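Local coordinates for decaprenyl diphosphate synthase (PDB 3MZV), which makes decaprenyl diphosphate by adding isopentenyl diphosphate units to an allylic diphosphate primer, with magnesium as cofactor, at the interface of chains A and B. Numbering follows the deposited sequence. Chains: chain A/B, Decaprenyl diphosphate synthase.

Contact 1: the interface of chains A and B. Residues chain A 38, 40-41, 119, 122-123; chain B 96, 152-153, 155-156, 159.
A:Leu119 lies against helix 138-161 of chain B; chain B hides 105 Å² of its surface. Its CB touches CG2 of B:Val156 at 3.7 Å. These two side chains pass each other in opposite directions. At the branched end, CD1 of A:Leu119 rests on the aliphatic CB of B:Glu155, 3.8 Å away. CG of the same leucine also meets the methyl CG2 of B:Val96 at 4.0 Å, and the two side chains cross at about a right angle. B:Val156 works with both of its methyls. CG2 faces A:Leu119. CG1, anti to the backbone N (chi1 175°), points the other way and meets CB of A:Ala38 at 3.7 Å. The CD methylene of A:Arg40 flanks that methyl. B:Ala152 gives the helices a small surface to close on. Its CB lies 3.7 Å from the backbone O of A:Leu119 and also touches the start of A:Tyr123. The tyrosine ring runs alongside B:Glu153, pointing the same way, with CE1 at 4.0 Å from the glutamate CB. CD1 of A:Ile41, in the same chain, sits over the centre of one ring face and backs it. The contact is therefore carried by apolar packing. In the all-helical fold, helix 114-132 and the start of helix 40-50 of chain A pack on helix 138-161 of chain B. B:Val96 adds the end of helix 74-96, within the aspartate-rich DDxxD motif that binds magnesium in this family.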
# COMPACT_ATOMS: atom_id res chain seq x y z
N ALA A 38 -2.07 -17.58 -2.82
CA ALA A 38 -1.82 -17.27 -1.40
C ALA A 38 -3.15 -17.24 -0.60
O ALA A 38 -3.75 -16.19 -0.43
CB ALA A 38 -1.07 -15.94 -1.28
N ARG A 40 -3.55 -17.35 2.54
CA ARG A 40 -3.36 -16.43 3.68
C ARG A 40 -4.14 -15.11 3.51
O ARG A 40 -4.69 -14.58 4.48
CB ARG A 40 -1.87 -16.15 3.89
CG ARG A 40 -1.56 -15.23 5.06
CD ARG A 40 -0.07 -15.14 5.31
NE ARG A 40 0.50 -16.41 5.76
CZ ARG A 40 1.75 -16.58 6.16
NH1 ARG A 40 2.60 -15.56 6.19
NH2 ARG A 40 2.18 -17.78 6.54
N ILE A 41 -4.18 -14.60 2.27
CA ILE A 41 -4.76 -13.30 1.97
C ILE A 41 -6.27 -13.24 2.30
O ILE A 41 -6.65 -12.49 3.19
CB ILE A 41 -4.46 -12.89 0.51
CG1 ILE A 41 -2.95 -12.69 0.32
CG2 ILE A 41 -5.22 -11.65 0.18
CD1 ILE A 41 -2.52 -12.33 -1.06
N LEU A 119 1.67 -7.02 3.91
CA LEU A 119 1.45 -7.54 2.58
C LEU A 119 -0.01 -7.76 2.26
O LEU A 119 -0.43 -7.43 1.18
CB LEU A 119 2.26 -8.82 2.35
CG LEU A 119 3.78 -8.57 2.32
CD1 LEU A 119 4.47 -9.92 2.25
CD2 LEU A 119 4.22 -7.61 1.20
N ASP A 122 -1.40 -4.40 1.53
CA ASP A 122 -0.97 -3.98 0.20
C ASP A 122 -1.84 -4.64 -0.86
O ASP A 122 -2.22 -4.03 -1.83
CB ASP A 122 0.50 -4.33 -0.05
CG ASP A 122 1.47 -3.42 0.67
OD1 ASP A 122 1.04 -2.35 1.14
OD2 ASP A 122 2.66 -3.78 0.73
N TYR A 123 -2.14 -5.91 -0.68
CA TYR A 123 -2.98 -6.63 -1.63
C TYR A 123 -4.36 -5.99 -1.70
O TYR A 123 -4.87 -5.73 -2.79
CB TYR A 123 -3.16 -8.08 -1.18
CG TYR A 123 -3.84 -8.97 -2.20
CD1 TYR A 123 -3.17 -9.38 -3.33
CD2 TYR A 123 -5.15 -9.42 -2.03
CE1 TYR A 123 -3.76 -10.23 -4.27
CE2 TYR A 123 -5.75 -10.30 -2.97
CZ TYR A 123 -5.04 -10.67 -4.09
OH TYR A 123 -5.57 -11.51 -5.05
N VAL B 96 9.10 -5.95 6.11
CA VAL B 96 8.77 -7.39 6.12
C VAL B 96 9.94 -8.30 6.62
O VAL B 96 9.77 -9.03 7.61
CB VAL B 96 8.19 -7.83 4.73
CG1 VAL B 96 8.18 -9.33 4.53
CG2 VAL B 96 6.77 -7.27 4.56
N ALA B 152 2.30 -8.07 -4.25
CA ALA B 152 2.02 -8.44 -2.88
C ALA B 152 1.75 -9.93 -2.72
O ALA B 152 2.25 -10.55 -1.77
CB ALA B 152 0.86 -7.64 -2.32
N GLU B 153 0.98 -10.50 -3.64
CA GLU B 153 0.69 -11.92 -3.63
C GLU B 153 1.96 -12.76 -3.79
O GLU B 153 2.11 -13.80 -3.14
CB GLU B 153 -0.30 -12.22 -4.74
CG GLU B 153 -0.76 -13.64 -4.88
CD GLU B 153 -1.67 -13.82 -6.08
OE1 GLU B 153 -1.18 -13.62 -7.21
OE2 GLU B 153 -2.86 -14.14 -5.88
N GLU B 155 5.04 -11.90 -3.02
CA GLU B 155 5.73 -11.79 -1.75
C GLU B 155 5.14 -12.67 -0.64
O GLU B 155 5.87 -13.28 0.12
CB GLU B 155 5.80 -10.32 -1.33
CG GLU B 155 6.72 -9.54 -2.32
CD GLU B 155 7.01 -8.09 -1.92
OE1 GLU B 155 6.38 -7.59 -0.97
OE2 GLU B 155 7.88 -7.47 -2.57
N VAL B 156 3.82 -12.77 -0.53
CA VAL B 156 3.23 -13.73 0.41
C VAL B 156 3.54 -15.19 0.01
O VAL B 156 3.83 -16.05 0.88
CB VAL B 156 1.73 -13.54 0.52
CG1 VAL B 156 1.12 -14.62 1.41
CG2 VAL B 156 1.45 -12.17 1.11
N LEU B 159 7.00 -16.15 1.10
CA LEU B 159 7.01 -16.50 2.52
C LEU B 159 6.59 -17.94 2.81
O LEU B 159 7.20 -18.59 3.63
CB LEU B 159 6.10 -15.59 3.32
CG LEU B 159 6.63 -14.19 3.58
CD1 LEU B 159 5.55 -13.39 4.26
CD2 LEU B 159 7.94 -14.24 4.41

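Contact 2: the interface of chains A and B. Residues chain A 129-130, 133, 138, 141; chain B 137-138, 141-142, 145.
A:Gln130 holds CG anti to its backbone N (chi1 166°) and extends alongside B:Glu142. The glutamate also starts anti to its backbone N, then bends at chi2 (-75°), which brings its carboxylate to the amide of A:Gln130. This is a helix-to-helix contact of an FPP/GGPP synthase family dimer. NE2 of A:Gln130 donates to OE2 of B:Glu142 at 2.8 Å, with 165° at the hydrogen. The acceptor lies close to the amide plane. The carboxylate is met on its anti side and somewhat out of its own plane. Beside this bond, CB of A:Gln130 packs on the CB methyl of B:Ala145 at 3.5 Å. A:Thr133 comes next, where helix 114-132 gives way to the 3-10 helix 133-135. Its hydroxyl OG1 bonds back to the backbone O of A:Gln130 at 2.7 Å, which fixes the side chain. OG1 also lies against the CB of B:Glu142. The methyl CG2 slides past B:Met141, 3.9 Å from its CB. The methionines then meet around the two-fold axis. CE of A:Met138 touches SD of B:Met141 at 3.7 Å. The methyl CE of B:Met141 rests on SD of A:Met141 at 3.6 Å. The two copies of this last methionine turn their terminal methyls differently, and the cluster is not exactly symmetric in detail. These methionines come from the first turns of helix 138-161 in both chains.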
# COMPACT_ATOMS: atom_id res chain seq x y z
N PHE A 129 -8.10 -0.48 -5.83
CA PHE A 129 -7.87 0.44 -6.93
C PHE A 129 -8.29 -0.26 -8.22
O PHE A 129 -8.87 0.33 -9.12
CB PHE A 129 -6.39 0.96 -6.90
CG PHE A 129 -6.05 1.92 -5.71
CD1 PHE A 129 -6.99 2.36 -4.81
CD2 PHE A 129 -4.72 2.39 -5.55
CE1 PHE A 129 -6.67 3.26 -3.77
CE2 PHE A 129 -4.38 3.29 -4.50
CZ PHE A 129 -5.37 3.71 -3.62
N GLN A 130 -8.01 -1.56 -8.34
CA GLN A 130 -8.37 -2.29 -9.53
C GLN A 130 -9.90 -2.35 -9.67
O GLN A 130 -10.46 -2.19 -10.76
CB GLN A 130 -7.71 -3.71 -9.52
CG GLN A 130 -8.27 -4.65 -10.55
CD GLN A 130 -7.82 -6.11 -10.38
OE1 GLN A 130 -7.67 -6.61 -9.27
NE2 GLN A 130 -7.59 -6.79 -11.49
N THR A 133 -11.70 0.91 -10.99
CA THR A 133 -11.61 1.12 -12.47
C THR A 133 -12.83 0.58 -13.24
O THR A 133 -13.14 1.07 -14.36
CB THR A 133 -10.32 0.54 -13.11
OG1 THR A 133 -10.37 -0.89 -13.16
CG2 THR A 133 -9.06 1.02 -12.38
N MET A 138 -13.17 8.62 -13.57
CA MET A 138 -11.87 9.14 -13.14
C MET A 138 -11.94 9.96 -11.90
O MET A 138 -11.00 9.95 -11.08
CB MET A 138 -11.16 9.99 -14.22
CG MET A 138 -10.71 9.21 -15.34
SD MET A 138 -9.31 8.15 -14.87
CE MET A 138 -10.01 6.57 -15.34
N MET A 141 -12.06 8.08 -8.59
CA MET A 141 -10.82 7.37 -8.39
C MET A 141 -9.76 8.33 -7.87
O MET A 141 -8.99 7.97 -6.99
CB MET A 141 -10.34 6.69 -9.68
CG MET A 141 -11.20 5.53 -10.22
SD MET A 141 -10.36 4.74 -11.72
CE MET A 141 -11.82 4.86 -12.83
N ASN B 137 -7.02 7.12 -18.67
CA ASN B 137 -7.03 5.79 -19.26
C ASN B 137 -7.28 4.75 -18.15
O ASN B 137 -6.39 4.46 -17.32
CB ASN B 137 -5.71 5.53 -20.00
CG ASN B 137 -5.73 4.30 -20.83
OD1 ASN B 137 -5.87 3.20 -20.34
ND2 ASN B 137 -5.55 4.47 -22.12
N MET B 138 -8.50 4.19 -18.11
CA MET B 138 -8.84 3.19 -17.12
C MET B 138 -8.08 1.88 -17.34
O MET B 138 -7.71 1.22 -16.40
CB MET B 138 -10.38 2.95 -17.04
CG MET B 138 -11.11 2.18 -18.13
SD MET B 138 -13.01 2.23 -17.95
CE MET B 138 -13.38 0.60 -17.22
N MET B 141 -4.63 1.83 -15.74
CA MET B 141 -4.83 1.86 -14.32
C MET B 141 -5.17 0.48 -13.79
O MET B 141 -4.65 0.09 -12.76
CB MET B 141 -5.97 2.84 -13.93
CG MET B 141 -5.64 4.31 -14.18
SD MET B 141 -6.92 5.50 -13.56
CE MET B 141 -6.76 5.31 -11.77
N GLU B 142 -6.09 -0.22 -14.44
CA GLU B 142 -6.43 -1.55 -14.03
C GLU B 142 -5.19 -2.48 -14.08
O GLU B 142 -4.98 -3.28 -13.19
CB GLU B 142 -7.58 -2.11 -14.91
CG GLU B 142 -8.16 -3.47 -14.51
CD GLU B 142 -7.32 -4.73 -14.83
OE1 GLU B 142 -6.48 -4.72 -15.74
OE2 GLU B 142 -7.53 -5.74 -14.13
N ALA B 145 -2.78 -1.55 -11.18
CA ALA B 145 -3.38 -2.01 -9.93
C ALA B 145 -3.24 -3.50 -9.76
O ALA B 145 -2.86 -4.01 -8.69
CB ALA B 145 -4.90 -1.58 -9.84

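Contact 3: the interface of chains A and B. Residues chain A 92, 118, 122, 125, 152, 155; chain B 92, 118-119, 122.
A:His92 and B:Asp122 face each other with imidazole and carboxylate nearly coplanar. ND1 of A:His92 donates to OD2 of B:Asp122 at 2.6 Å, in the ring plane and almost straight, 179° at the hydrogen. The oxygen accepts through its syn lone pair, and OD1 also lies near the same N-H. The first torsion of A:His92 (chi1 -72°), with CG anti to the carbonyl carbon, sends the ring toward chain B. On the other side of the ring, NE2 donates to the backbone O of A:Val118 at 2.8 Å. Bonds at both nitrogens fix the ring's rotation. If both carry hydrogen, the ring would be positive and B:Asp122 would probably help to balance it. B:His92 makes the same pair with A:Asp122. The two imidazoles meet edge-to-face, their planes 80° apart and their centroids 5.5 Å apart. CG1 of B:Val118 packs on A:His92, 3.7 Å from its CG. The two Val118 side chains meet tip to tip, CG2 to CG2, at 3.9 Å. CE2 of A:Phe125 lies 3.8 Å from OD1 of B:Asp122, its ring steeply inclined to the carboxylate. An alanine in place of A:His92 would probably leave the B:Asp122 carboxylate without its N-H mate and open a gap beside B:Val118. The site sits at the two-fold axis, where helices 114-132 of A and 114-133 of B meet. Each His92 lies near the end of its helix, immediately before the DDxxD motif.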
# COMPACT_ATOMS: atom_id res chain seq x y z
N HIS A 92 -2.28 -1.85 8.37
CA HIS A 92 -1.05 -1.08 8.47
C HIS A 92 -0.87 -0.29 9.77
O HIS A 92 0.25 -0.21 10.29
CB HIS A 92 -0.91 -0.20 7.23
CG HIS A 92 -0.57 -1.01 6.03
ND1 HIS A 92 -0.14 -0.44 4.85
CD2 HIS A 92 -0.59 -2.34 5.83
CE1 HIS A 92 0.08 -1.40 3.97
NE2 HIS A 92 -0.16 -2.57 4.54
N VAL A 118 1.39 -6.18 6.63
CA VAL A 118 1.83 -5.25 5.60
C VAL A 118 1.40 -5.75 4.23
O VAL A 118 0.79 -5.03 3.47
CB VAL A 118 3.37 -4.96 5.66
CG1 VAL A 118 3.73 -4.10 4.47
CG2 VAL A 118 3.74 -4.24 6.97
N ASP A 122 -1.40 -4.40 1.53
CA ASP A 122 -0.97 -3.98 0.20
C ASP A 122 -1.84 -4.64 -0.86
O ASP A 122 -2.22 -4.03 -1.83
CB ASP A 122 0.50 -4.33 -0.05
CG ASP A 122 1.47 -3.42 0.67
OD1 ASP A 122 1.04 -2.35 1.14
OD2 ASP A 122 2.66 -3.78 0.73
N PHE A 125 -5.32 -2.79 -0.76
CA PHE A 125 -5.20 -1.49 -1.36
C PHE A 125 -5.20 -1.66 -2.91
O PHE A 125 -5.97 -0.98 -3.63
CB PHE A 125 -3.91 -0.78 -0.93
CG PHE A 125 -3.94 -0.05 0.40
CD1 PHE A 125 -4.85 0.97 0.65
CD2 PHE A 125 -2.90 -0.23 1.33
CE1 PHE A 125 -4.80 1.73 1.87
CE2 PHE A 125 -2.84 0.53 2.55
CZ PHE A 125 -3.82 1.49 2.81
N ALA A 152 -2.54 8.04 5.26
CA ALA A 152 -1.09 7.83 5.46
C ALA A 152 -0.32 9.08 5.96
O ALA A 152 0.46 9.00 6.92
CB ALA A 152 -0.45 7.30 4.17
N GLU A 155 -1.50 9.94 9.61
CA GLU A 155 -0.80 9.02 10.54
C GLU A 155 0.68 9.34 10.73
O GLU A 155 1.19 9.32 11.86
CB GLU A 155 -1.04 7.56 10.12
CG GLU A 155 -2.52 7.17 10.40
CD GLU A 155 -2.94 5.84 9.82
OE1 GLU A 155 -2.08 5.18 9.20
OE2 GLU A 155 -4.15 5.46 9.98
N HIS B 92 8.30 -1.50 1.73
CA HIS B 92 7.54 -2.56 2.42
C HIS B 92 8.31 -3.91 2.54
O HIS B 92 8.21 -4.56 3.57
CB HIS B 92 6.15 -2.75 1.73
CG HIS B 92 5.20 -1.63 2.01
ND1 HIS B 92 3.84 -1.71 1.75
CD2 HIS B 92 5.39 -0.41 2.56
CE1 HIS B 92 3.25 -0.60 2.14
NE2 HIS B 92 4.17 0.21 2.64
N VAL B 118 6.34 1.86 6.29
CA VAL B 118 5.04 1.39 5.85
C VAL B 118 4.22 2.54 5.35
O VAL B 118 3.65 2.48 4.29
CB VAL B 118 4.27 0.64 6.96
CG1 VAL B 118 2.88 0.25 6.44
CG2 VAL B 118 5.03 -0.62 7.38
N LEU B 119 4.15 3.61 6.13
CA LEU B 119 3.28 4.71 5.83
C LEU B 119 3.79 5.53 4.65
O LEU B 119 3.00 6.05 3.84
CB LEU B 119 3.09 5.56 7.05
CG LEU B 119 2.34 4.85 8.19
CD1 LEU B 119 2.45 5.67 9.43
CD2 LEU B 119 0.90 4.62 7.80
N ASP B 122 2.87 3.60 1.65
CA ASP B 122 1.42 3.77 1.36
C ASP B 122 1.11 5.13 0.67
O ASP B 122 0.29 5.23 -0.27
CB ASP B 122 0.59 3.66 2.65
CG ASP B 122 0.55 2.24 3.23
OD1 ASP B 122 0.86 1.30 2.53
OD2 ASP B 122 0.17 2.09 4.41

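All three contacts belong to one two-fold interface between the subunits. Contacts 1 and 3 are neighbours, their C-alpha centres about 13 Å apart, and share A:Asp122. Contact 2 lies about 21 Å from contact 1 and 19 Å from contact 3, between the same centres. Helix 114-132 of chain A runs through all three. Helix 138-161 of chain B joins contacts 1 and 2, that of chain A contacts 2 and 3; A:Ala152 and A:Glu155 against B:Leu119 are the twin of part of contact 1. Contact 2 lies where helix 114-132 ends and helix 138-161 begins, contacts 1 and 3 nearer the DDxxD motif; together they probably hold the helices along their length.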